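Local coordinates for immunoreactive 84kD antigen PG93 (Porphyromonas gingivalis, PDB 5M11), which serves as an essential bacterial surface component of the type-IX secretion system and binds metal ions, at residues A[164-169]-A[193-199]; A[113-117]-A[236-240]; A[226-231]-A[253-259]; A[24-29]-A[66-70]. All blocks are in the same frame, centred on the assembly; numbering follows the deposited sequence.

Contact 1: A[164-169]-A[193-199]; sequences LKEGQL and MGSVTGL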
loop_
_atom_site.group_PDB
_atom_site.type_symbol
_atom_site.label_atom_id
_atom_site.label_comp_id
_atom_site.label_asym_id
_atom_site.label_seq_id
_atom_site.Cartn_x
_atom_site.Cartn_y
_atom_site.Cartn_z
ATOM N N LEU A 164 34.567 5.158 -1.542
ATOM C CA LEU A 164 34.843 4.181 -0.507
ATOM C C LEU A 164 34.120 2.885 -0.867
ATOM O O LEU A 164 32.890 2.872 -0.879
ATOM C CB LEU A 164 34.409 4.731 0.859
ATOM C CG LEU A 164 34.570 3.854 2.096
ATOM C CD1 LEU A 164 36.047 3.629 2.467
ATOM C CD2 LEU A 164 33.895 4.506 3.254
ATOM N N LYS A 165 34.874 1.844 -1.274
ATOM C CA LYS A 165 34.284 0.551 -1.584
ATOM C C LYS A 165 35.153 -0.529 -0.975
ATOM O O LYS A 165 36.389 -0.407 -0.937
ATOM C CB LYS A 165 34.014 0.313 -3.085
ATOM C CG LYS A 165 35.220 0.056 -3.988
ATOM C CD LYS A 165 34.817 -0.451 -5.388
ATOM C CE LYS A 165 36.000 -0.726 -6.306
ATOM N NZ LYS A 165 36.835 -1.890 -5.876
ATOM N N GLU A 166 34.484 -1.561 -0.426
ATOM C CA GLU A 166 35.079 -2.702 0.248
ATOM C C GLU A 166 36.226 -2.264 1.210
ATOM O O GLU A 166 37.310 -2.832 1.178
ATOM C CB GLU A 166 35.580 -3.729 -0.781
ATOM C CG GLU A 166 34.525 -4.305 -1.710
ATOM C CD GLU A 166 35.080 -4.951 -2.970
ATOM O OE1 GLU A 166 36.138 -4.494 -3.463
ATOM O OE2 GLU A 166 34.423 -5.879 -3.498
ATOM N N GLY A 167 35.984 -1.261 2.046
ATOM C CA GLY A 167 36.971 -0.812 3.031
ATOM C C GLY A 167 38.231 -0.152 2.495
ATOM O O GLY A 167 39.235 -0.040 3.207
ATOM N N GLN A 168 38.176 0.319 1.252
ATOM C CA GLN A 168 39.281 0.995 0.612
ATOM C C GLN A 168 38.874 2.386 0.143
ATOM O O GLN A 168 37.779 2.572 -0.395
ATOM C CB GLN A 168 39.751 0.172 -0.578
ATOM C CG GLN A 168 40.875 -0.779 -0.268
ATOM C CD GLN A 168 41.319 -1.517 -1.506
ATOM O OE1 GLN A 168 40.514 -1.902 -2.366
ATOM N NE2 GLN A 168 42.613 -1.769 -1.603
ATOM N N LEU A 169 39.760 3.352 0.297
ATOM C CA LEU A 169 39.443 4.666 -0.221
ATOM C C LEU A 169 40.174 4.865 -1.571
ATOM O O LEU A 169 41.393 4.678 -1.643
ATOM C CB LEU A 169 39.806 5.751 0.804
ATOM C CG LEU A 169 39.359 7.162 0.474
ATOM C CD1 LEU A 169 37.849 7.259 0.415
ATOM C CD2 LEU A 169 39.912 8.155 1.473
ATOM N N MET A 193 40.300 2.188 7.715
ATOM C CA MET A 193 39.423 2.459 6.569
ATOM C C MET A 193 38.296 1.422 6.433
ATOM O O MET A 193 37.220 1.771 5.930
ATOM C CB MET A 193 40.231 2.567 5.269
ATOM C CG MET A 193 39.528 3.343 4.164
ATOM S SD MET A 193 39.087 5.077 4.542
ATOM C CE MET A 193 40.679 5.828 4.424
ATOM N N GLY A 194 38.523 0.198 6.923
ATOM C CA GLY A 194 37.524 -0.869 6.909
ATOM C C GLY A 194 36.364 -0.649 7.873
ATOM O O GLY A 194 35.314 -1.295 7.748
ATOM N N SER A 195 36.548 0.282 8.839
ATOM C CA SER A 195 35.551 0.645 9.843
ATOM C C SER A 195 34.783 1.914 9.456
ATOM O O SER A 195 33.836 2.269 10.163
ATOM C CB SER A 195 36.216 0.849 11.201
ATOM O OG SER A 195 36.896 -0.325 11.607
ATOM N N VAL A 196 35.181 2.601 8.348
ATOM C CA VAL A 196 34.557 3.859 7.929
ATOM C C VAL A 196 33.179 3.553 7.357
ATOM O O VAL A 196 33.082 2.786 6.397
ATOM C CB VAL A 196 35.416 4.708 6.946
ATOM C CG1 VAL A 196 34.688 5.989 6.538
ATOM C CG2 VAL A 196 36.795 5.032 7.518
ATOM N N THR A 197 32.125 4.136 7.972
ATOM C CA THR A 197 30.724 3.973 7.581
ATOM C C THR A 197 30.243 5.145 6.732
ATOM O O THR A 197 29.229 5.038 6.025
ATOM C CB THR A 197 29.827 3.837 8.799
ATOM O OG1 THR A 197 29.842 5.060 9.507
ATOM C CG2 THR A 197 30.199 2.693 9.686
ATOM N N GLY A 198 30.952 6.263 6.832
ATOM C CA GLY A 198 30.615 7.447 6.067
ATOM C C GLY A 198 31.719 8.461 5.959
ATOM O O GLY A 198 32.599 8.506 6.803
ATOM N N LEU A 199 31.657 9.302 4.934
ATOM C CA LEU A 199 32.610 10.388 4.743
ATOM C C LEU A 199 31.927 11.592 4.059
ATOM O O LEU A 199 30.962 11.416 3.319
ATOM C CB LEU A 199 33.918 9.972 4.007
ATOM C CG LEU A 199 33.839 9.207 2.709
ATOM C CD1 LEU A 199 33.629 10.107 1.568
ATOM C CD2 LEU A 199 35.128 8.473 2.455
#
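M193 folds its thioether over the hairpin 164-169, its CG lying 3.9 Å from L164 CD1 and its CE 3.7 Å from L169 CB. The p settings of chi2 and chi3 bend the flexible chain back so that one side chain serves both hairpin strands. Beyond M193, the leucines continue the apolar seam: L164 CD2 meets V196 CG1 at 3.7 Å, and L169 CD1 meets L199 CD2 at 3.6 Å. No hydrogen bond crosses between the segments. At its tip the hairpin makes a type I' turn from K165 to Q168. G167, with phi 68°, brings its CA to 3.9 Å from G194 CA, and a CB here would be crowded against that atom. This is blade-to-blade packing in a beta-propeller: the turn joins strands 160-165 and 168-173 of one blade, while 196-202 is the lead strand of the next. Strand 205-210 continues the apolar layer through F208, which touches L169 and L199, and D152 of strand 150-155 accepts a hydrogen bond from L199 N.

Contact 2: A[113-117]-A[236-240]; sequences NRLLI and RLYVT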
loop_
_atom_site.group_PDB
_atom_site.type_symbol
_atom_site.label_atom_id
_atom_site.label_comp_id
_atom_site.label_asym_id
_atom_site.label_seq_id
_atom_site.Cartn_x
_atom_site.Cartn_y
_atom_site.Cartn_z
ATOM N N ASN A 113 23.308 4.357 -0.566
ATOM C CA ASN A 113 24.059 4.738 0.623
ATOM C C ASN A 113 24.296 6.245 0.618
ATOM O O ASN A 113 24.261 6.866 1.679
ATOM C CB ASN A 113 25.393 3.957 0.691
ATOM C CG ASN A 113 25.269 2.447 0.518
ATOM O OD1 ASN A 113 24.476 1.753 1.189
ATOM N ND2 ASN A 113 26.061 1.899 -0.389
ATOM N N ARG A 114 24.523 6.847 -0.572
ATOM C CA ARG A 114 24.758 8.291 -0.685
ATOM C C ARG A 114 24.207 8.856 -1.999
ATOM O O ARG A 114 24.388 8.264 -3.069
ATOM C CB ARG A 114 26.265 8.622 -0.539
ATOM C CG ARG A 114 26.602 10.111 -0.405
ATOM C CD ARG A 114 26.170 10.727 0.917
ATOM N NE ARG A 114 26.949 10.245 2.065
ATOM C CZ ARG A 114 26.523 10.281 3.329
ATOM N NH1 ARG A 114 25.324 10.763 3.619
ATOM N NH2 ARG A 114 27.297 9.839 4.310
ATOM N N LEU A 115 23.521 10.002 -1.897
ATOM C CA LEU A 115 22.990 10.769 -3.020
ATOM C C LEU A 115 23.589 12.136 -2.881
ATOM O O LEU A 115 23.083 12.965 -2.134
ATOM C CB LEU A 115 21.450 10.782 -3.014
ATOM C CG LEU A 115 20.641 11.568 -4.065
ATOM C CD1 LEU A 115 21.271 11.531 -5.442
ATOM C CD2 LEU A 115 19.216 11.043 -4.131
ATOM N N LEU A 116 24.735 12.326 -3.513
ATOM C CA LEU A 116 25.509 13.545 -3.456
ATOM C C LEU A 116 25.270 14.418 -4.690
ATOM O O LEU A 116 25.608 14.011 -5.794
ATOM C CB LEU A 116 26.997 13.153 -3.341
ATOM C CG LEU A 116 27.980 14.299 -3.209
ATOM C CD1 LEU A 116 27.933 14.906 -1.815
ATOM C CD2 LEU A 116 29.368 13.836 -3.536
ATOM N N ILE A 117 24.721 15.625 -4.511
ATOM C CA ILE A 117 24.523 16.557 -5.646
ATOM C C ILE A 117 25.606 17.659 -5.611
ATOM O O ILE A 117 25.647 18.467 -4.672
ATOM C CB ILE A 117 23.100 17.170 -5.699
ATOM C CG1 ILE A 117 22.046 16.074 -5.961
ATOM C CG2 ILE A 117 23.053 18.312 -6.722
ATOM C CD1 ILE A 117 20.668 16.529 -6.216
ATOM N N ARG A 236 25.212 8.125 12.833
ATOM C CA ARG A 236 24.876 8.339 11.419
ATOM C C ARG A 236 25.503 9.652 10.924
ATOM O O ARG A 236 25.568 10.617 11.691
ATOM C CB ARG A 236 23.346 8.351 11.224
ATOM C CG ARG A 236 22.656 6.991 11.390
ATOM C CD ARG A 236 21.388 7.069 12.244
ATOM N NE ARG A 236 21.689 7.120 13.677
ATOM C CZ ARG A 236 20.886 7.634 14.601
ATOM N NH1 ARG A 236 19.705 8.135 14.261
ATOM N NH2 ARG A 236 21.257 7.647 15.879
ATOM N N LEU A 237 25.953 9.698 9.653
ATOM C CA LEU A 237 26.517 10.919 9.042
ATOM C C LEU A 237 25.609 11.440 7.939
ATOM O O LEU A 237 25.390 10.752 6.948
ATOM C CB LEU A 237 27.955 10.718 8.487
ATOM C CG LEU A 237 28.507 11.774 7.497
ATOM C CD1 LEU A 237 28.924 13.050 8.189
ATOM C CD2 LEU A 237 29.704 11.266 6.787
ATOM N N TYR A 238 25.118 12.670 8.099
ATOM C CA TYR A 238 24.295 13.353 7.100
ATOM C C TYR A 238 25.146 14.444 6.544
ATOM O O TYR A 238 25.725 15.239 7.289
ATOM C CB TYR A 238 22.959 13.858 7.680
ATOM C CG TYR A 238 22.201 12.729 8.337
ATOM C CD1 TYR A 238 22.045 11.506 7.692
ATOM C CD2 TYR A 238 21.786 12.820 9.658
ATOM C CE1 TYR A 238 21.443 10.421 8.326
ATOM C CE2 TYR A 238 21.178 11.741 10.302
ATOM C CZ TYR A 238 21.006 10.544 9.628
ATOM O OH TYR A 238 20.394 9.470 10.218
ATOM N N VAL A 239 25.332 14.387 5.243
ATOM C CA VAL A 239 26.144 15.329 4.487
ATOM C C VAL A 239 25.213 16.435 4.021
ATOM O O VAL A 239 24.039 16.197 3.725
ATOM C CB VAL A 239 26.942 14.633 3.343
ATOM C CG1 VAL A 239 27.820 15.620 2.573
ATOM C CG2 VAL A 239 27.819 13.520 3.918
ATOM N N THR A 240 25.733 17.664 4.047
ATOM C CA THR A 240 25.031 18.889 3.711
ATOM C C THR A 240 26.087 19.890 3.201
ATOM O O THR A 240 27.270 19.799 3.560
ATOM C CB THR A 240 24.253 19.309 4.989
ATOM O OG1 THR A 240 22.972 18.676 5.015
ATOM C CG2 THR A 240 24.121 20.761 5.166
#
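R114 adopts a folded conformation, with chi1 in t and both chi2 and chi3 in p, and this carries its head to segment 236-240 although its CA-to-CB bond points sideways. The guanidinium then plays two parts. Its edge faces L237 O, to which NH1 (3.3 Å) and NH2 (3.4 Å) donate weak hydrogen bonds; one of its faces is overlaid by V239, whose CG2 is 3.5 Å from R114 CZ. The stronger polar partner is D152, which forms a salt bridge with NE. V239, in the t rotamer, also reaches L116, though loosely: L116 CD1 to V239 CG1 is 4.4 Å. L237, in the t, p rotamer, brings CD2 to 3.7 Å from R114 NH2. The backbones stay apart, their axes 9.1 Å distant and inclined by 23°, so side chains bridge the gap. These are innermost strands of two non-adjacent propeller blades, facing one another across the central channel. L115 and I117 pack on strand 65-71; within its own blade, L237 also rests on L244 and I246 of strand 244-247.

Contact 3: A[226-231]-A[253-259]; sequences ELLLSS and YFIEKGR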
loop_
_atom_site.group_PDB
_atom_site.type_symbol
_atom_site.label_atom_id
_atom_site.label_comp_id
_atom_site.label_asym_id
_atom_site.label_seq_id
_atom_site.Cartn_x
_atom_site.Cartn_y
_atom_site.Cartn_z
ATOM N N GLU A 226 43.531 13.105 11.867
ATOM C CA GLU A 226 43.578 13.302 13.307
ATOM C C GLU A 226 42.146 13.222 13.844
ATOM O O GLU A 226 41.189 13.493 13.123
ATOM C CB GLU A 226 44.298 14.591 13.697
ATOM C CG GLU A 226 43.603 15.882 13.335
ATOM C CD GLU A 226 44.508 17.078 13.530
ATOM O OE1 GLU A 226 44.985 17.280 14.671
ATOM O OE2 GLU A 226 44.772 17.789 12.529
ATOM N N LEU A 227 41.996 12.772 15.083
ATOM C CA LEU A 227 40.679 12.574 15.688
ATOM C C LEU A 227 40.026 13.912 16.000
ATOM O O LEU A 227 40.641 14.711 16.698
ATOM C CB LEU A 227 40.820 11.722 16.961
ATOM C CG LEU A 227 39.522 11.319 17.662
ATOM C CD1 LEU A 227 38.860 10.173 16.971
ATOM C CD2 LEU A 227 39.785 10.940 19.102
ATOM N N LEU A 228 38.793 14.158 15.489
ATOM C CA LEU A 228 38.048 15.412 15.724
ATOM C C LEU A 228 37.202 15.273 16.989
ATOM O O LEU A 228 37.424 16.005 17.964
ATOM C CB LEU A 228 37.211 15.834 14.501
ATOM C CG LEU A 228 36.373 17.096 14.606
ATOM C CD1 LEU A 228 37.209 18.325 14.730
ATOM C CD2 LEU A 228 35.498 17.235 13.400
ATOM N N LEU A 229 36.263 14.318 16.991
ATOM C CA LEU A 229 35.480 14.022 18.184
ATOM C C LEU A 229 35.246 12.523 18.278
ATOM O O LEU A 229 35.491 11.783 17.321
ATOM C CB LEU A 229 34.164 14.832 18.305
ATOM C CG LEU A 229 33.025 14.794 17.268
ATOM C CD1 LEU A 229 33.336 15.583 16.044
ATOM C CD2 LEU A 229 32.499 13.389 16.964
ATOM N N SER A 230 34.793 12.082 19.441
ATOM C CA SER A 230 34.494 10.692 19.708
ATOM C C SER A 230 33.015 10.562 20.002
ATOM O O SER A 230 32.589 10.661 21.150
ATOM C CB SER A 230 35.331 10.168 20.870
ATOM O OG SER A 230 36.699 10.534 20.802
ATOM N N SER A 231 32.220 10.358 18.961
ATOM C CA SER A 231 30.782 10.159 19.091
ATOM C C SER A 231 30.486 8.718 19.593
ATOM O O SER A 231 31.413 7.917 19.786
ATOM C CB SER A 231 30.116 10.420 17.748
ATOM O OG SER A 231 28.714 10.296 17.850
ATOM N N TYR A 253 26.105 16.309 16.440
ATOM C CA TYR A 253 27.354 17.045 16.299
ATOM C C TYR A 253 27.318 17.735 14.967
ATOM O O TYR A 253 27.263 17.076 13.926
ATOM C CB TYR A 253 28.595 16.151 16.417
ATOM C CG TYR A 253 28.749 15.475 17.756
ATOM C CD1 TYR A 253 29.510 16.054 18.766
ATOM C CD2 TYR A 253 28.192 14.220 17.993
ATOM C CE1 TYR A 253 29.681 15.421 19.996
ATOM C CE2 TYR A 253 28.361 13.575 19.212
ATOM C CZ TYR A 253 29.105 14.181 20.214
ATOM O OH TYR A 253 29.263 13.553 21.420
ATOM N N PHE A 254 27.291 19.060 15.001
ATOM C CA PHE A 254 27.286 19.868 13.801
ATOM C C PHE A 254 28.697 20.390 13.553
ATOM O O PHE A 254 29.195 21.203 14.341
ATOM C CB PHE A 254 26.256 21.013 13.904
ATOM C CG PHE A 254 26.298 21.985 12.747
ATOM C CD1 PHE A 254 26.356 21.527 11.434
ATOM C CD2 PHE A 254 26.285 23.355 12.970
ATOM C CE1 PHE A 254 26.404 22.422 10.369
ATOM C CE2 PHE A 254 26.339 24.250 11.904
ATOM C CZ PHE A 254 26.393 23.779 10.610
ATOM N N ILE A 255 29.335 19.913 12.464
ATOM C CA ILE A 255 30.689 20.307 12.077
ATOM C C ILE A 255 30.601 21.279 10.903
ATOM O O ILE A 255 29.970 20.965 9.890
ATOM C CB ILE A 255 31.602 19.077 11.761
ATOM C CG1 ILE A 255 31.664 18.112 12.966
ATOM C CG2 ILE A 255 33.030 19.481 11.296
ATOM C CD1 ILE A 255 31.467 16.685 12.583
ATOM N N GLU A 256 31.241 22.455 11.037
ATOM C CA GLU A 256 31.243 23.421 9.953
ATOM C C GLU A 256 32.689 23.896 9.682
ATOM O O GLU A 256 33.609 23.453 10.375
ATOM C CB GLU A 256 30.259 24.565 10.219
ATOM C CG GLU A 256 30.566 25.411 11.437
ATOM C CD GLU A 256 29.387 26.243 11.883
ATOM O OE1 GLU A 256 28.956 27.134 11.113
ATOM O OE2 GLU A 256 28.896 26.003 13.010
ATOM N N LYS A 257 32.891 24.726 8.627
ATOM C CA LYS A 257 34.179 25.262 8.184
ATOM C C LYS A 257 35.119 25.607 9.327
ATOM O O LYS A 257 34.745 26.299 10.273
ATOM C CB LYS A 257 33.973 26.539 7.362
ATOM C CG LYS A 257 33.530 26.373 5.907
ATOM C CD LYS A 257 32.951 27.699 5.298
ATOM C CE LYS A 257 33.846 28.926 5.418
ATOM N NZ LYS A 257 33.272 30.120 4.738
ATOM N N GLY A 258 36.359 25.186 9.189
ATOM C CA GLY A 258 37.387 25.489 10.167
ATOM C C GLY A 258 37.296 24.610 11.382
ATOM O O GLY A 258 37.865 24.943 12.420
ATOM N N ARG A 259 36.576 23.482 11.250
ATOM C CA ARG A 259 36.413 22.427 12.254
ATOM C C ARG A 259 35.680 22.907 13.514
ATOM O O ARG A 259 35.946 22.405 14.610
ATOM C CB ARG A 259 37.772 21.791 12.625
ATOM C CG ARG A 259 38.493 21.199 11.432
ATOM C CD ARG A 259 39.933 20.966 11.778
ATOM N NE ARG A 259 40.704 20.495 10.635
ATOM C CZ ARG A 259 41.814 19.778 10.737
ATOM N NH1 ARG A 259 42.269 19.413 11.929
ATOM N NH2 ARG A 259 42.468 19.400 9.648
#
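Strands 226-230 and 253-256 run roughly antiparallel, at 144°, but their axes come no nearer than 10.2 Å: they belong to different sheets, the outer strand of one beta-propeller blade packing against the third strand of the next. The extended path is interrupted at L228, whose psi of -61° lets consecutive residues L228 and L229 both point toward the partner. On the other side, G258 and R259 have positive phi, and the R259 side chain points back to segment 226-231. The two leucines share I255: L228 CD2 lies 3.9 Å from I255 CG2, and L229 CD1 lies 4.1 Å from I255 CD1. L229 also sits over a face of the Y253 ring, its CG 4.0 Å from Y253 CD1. S231 OG approaches Y253 CE2 at 3.6 Å but bonds S235; the hydroxyl of Y253 bonds to R251. At the exposed end R259, whose NE also pairs with D205, closes a salt bridge with NH1 3.0 Å from E226 OE2 and an almost linear hydrogen-bond angle of 169°.

Contact 4: A[24-29]-A[66-70]; sequences KAVETP and SSIAY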
loop_
_atom_site.group_PDB
_atom_site.type_symbol
_atom_site.label_atom_id
_atom_site.label_comp_id
_atom_site.label_asym_id
_atom_site.label_seq_id
_atom_site.Cartn_x
_atom_site.Cartn_y
_atom_site.Cartn_z
ATOM N N LYS A 24 13.520 11.118 6.008
ATOM C CA LYS A 24 14.393 12.001 5.217
ATOM C C LYS A 24 13.829 13.421 5.135
ATOM O O LYS A 24 12.612 13.604 5.255
ATOM C CB LYS A 24 14.595 11.441 3.798
ATOM C CG LYS A 24 15.869 10.614 3.656
ATOM C CD LYS A 24 15.574 9.179 3.310
ATOM C CE LYS A 24 16.809 8.326 3.342
ATOM N NZ LYS A 24 16.437 6.886 3.323
ATOM N N ALA A 25 14.720 14.419 4.928
ATOM C CA ALA A 25 14.419 15.852 4.864
ATOM C C ALA A 25 15.423 16.571 3.976
ATOM O O ALA A 25 16.624 16.294 4.059
ATOM C CB ALA A 25 14.449 16.446 6.258
ATOM N N VAL A 26 14.933 17.472 3.105
ATOM C CA VAL A 26 15.725 18.256 2.145
ATOM C C VAL A 26 15.235 19.714 2.167
ATOM O O VAL A 26 14.021 19.945 2.046
ATOM C CB VAL A 26 15.625 17.656 0.697
ATOM C CG1 VAL A 26 16.177 18.604 -0.369
ATOM C CG2 VAL A 26 16.286 16.294 0.589
ATOM N N GLU A 27 16.171 20.689 2.259
ATOM C CA GLU A 27 15.825 22.112 2.189
ATOM C C GLU A 27 15.848 22.610 0.735
ATOM O O GLU A 27 16.816 22.367 0.021
ATOM C CB GLU A 27 16.761 22.984 3.050
ATOM C CG GLU A 27 16.227 24.401 3.227
ATOM C CD GLU A 27 17.215 25.467 3.649
ATOM O OE1 GLU A 27 18.166 25.132 4.393
ATOM O OE2 GLU A 27 17.010 26.646 3.281
ATOM N N THR A 28 14.779 23.328 0.329
ATOM C CA THR A 28 14.536 23.972 -0.980
ATOM C C THR A 28 14.451 25.483 -0.698
ATOM O O THR A 28 14.018 25.810 0.407
ATOM C CB THR A 28 13.241 23.351 -1.585
ATOM O OG1 THR A 28 13.564 22.076 -2.147
ATOM C CG2 THR A 28 12.509 24.251 -2.609
ATOM N N PRO A 29 14.825 26.421 -1.621
ATOM C CA PRO A 29 14.715 27.867 -1.302
ATOM C C PRO A 29 13.360 28.294 -0.735
ATOM O O PRO A 29 13.354 29.115 0.171
ATOM C CB PRO A 29 14.979 28.556 -2.641
ATOM C CG PRO A 29 15.836 27.598 -3.382
ATOM C CD PRO A 29 15.376 26.225 -2.976
ATOM N N SER A 66 13.193 6.089 -1.724
ATOM C CA SER A 66 14.323 5.578 -0.953
ATOM C C SER A 66 15.283 6.698 -0.519
ATOM O O SER A 66 16.112 6.467 0.358
ATOM C CB SER A 66 15.072 4.536 -1.786
ATOM O OG SER A 66 16.225 3.989 -1.166
ATOM N N SER A 67 15.199 7.889 -1.131
ATOM C CA SER A 67 16.048 9.062 -0.840
ATOM C C SER A 67 15.764 10.215 -1.816
ATOM O O SER A 67 15.259 9.992 -2.919
ATOM C CB SER A 67 17.528 8.696 -0.926
ATOM O OG SER A 67 18.338 9.825 -0.667
ATOM N N ILE A 68 16.153 11.439 -1.427
ATOM C CA ILE A 68 15.994 12.650 -2.238
ATOM C C ILE A 68 17.160 13.627 -2.037
ATOM O O ILE A 68 17.853 13.568 -1.018
ATOM C CB ILE A 68 14.648 13.363 -1.934
ATOM C CG1 ILE A 68 14.350 13.428 -0.410
ATOM C CG2 ILE A 68 13.499 12.744 -2.734
ATOM C CD1 ILE A 68 13.212 14.439 0.005
ATOM N N ALA A 69 17.355 14.541 -2.999
ATOM C CA ALA A 69 18.346 15.623 -2.898
ATOM C C ALA A 69 18.018 16.740 -3.902
ATOM O O ALA A 69 17.383 16.470 -4.925
ATOM C CB ALA A 69 19.758 15.107 -3.087
ATOM N N TYR A 70 18.409 17.995 -3.589
ATOM C CA TYR A 70 18.097 19.170 -4.398
ATOM C C TYR A 70 19.329 19.751 -5.078
ATOM O O TYR A 70 20.392 19.858 -4.477
ATOM C CB TYR A 70 17.428 20.233 -3.501
ATOM C CG TYR A 70 17.099 21.563 -4.152
ATOM C CD1 TYR A 70 15.989 21.698 -4.992
ATOM C CD2 TYR A 70 17.829 22.708 -3.850
ATOM C CE1 TYR A 70 15.670 22.926 -5.578
ATOM C CE2 TYR A 70 17.526 23.936 -4.433
ATOM C CZ TYR A 70 16.447 24.043 -5.303
ATOM O OH TYR A 70 16.135 25.276 -5.846
#
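This is a side-chain-mediated contact between the inner strands of two adjacent propeller blades: 22-27 is the first strand of one blade and 65-71 that of the next. The strands run almost parallel, at 9°, with axes 6.9 Å apart, yet no backbone hydrogen bond links these segments; each strand pairs within its own blade, as V26 does with F33 and A69 with V78. The spacing is filled from the middle outward. V26 points at the partner strand, its CG2 3.6 Å from I68 CG1 and its CG1 3.7 Å from Y70 CB. At one end K24 NZ donates a 3.0 Å hydrogen bond to S66 O, next to a classic beta bulge in which S66 and S67 both face Y80. At the other end Y70 points toward segment 24-29; T28 OG1 lies over one face of its ring, 3.8 Å from Y70 CD1, and Y70 CZ is 3.4 Å from P29 CD. E27 points away, its carboxylate held by S278, K45 and the backbone of M275. Radially arranged four-stranded blades whose first strands lie side by side around a central axis, without joining into one sheet, are the signature of the beta-propeller.

All four contacts join blades of one propeller, and their chemistry differs with their place in it. Contacts 2 and 4 involve innermost strands and touch directly, L115 and I117 packing on 66-70; yet contact 4 is partly buried between neighbouring blades, whereas contact 2 is a surface contact spanning the channel through an arginine. Contacts 1 and 3, also partly buried, engage the same sheet, 196-230, through its opposite edge strands: contact 1 sets a hairpin of the preceding blade against its first strand, contact 3 its outermost strand against the third of the next. Contact 1 is purely nonpolar; contact 3 adds a salt bridge at its exposed margin. Contact 2 meets contact 1 where L237 CD2 lies 3.3 Å from L199 N.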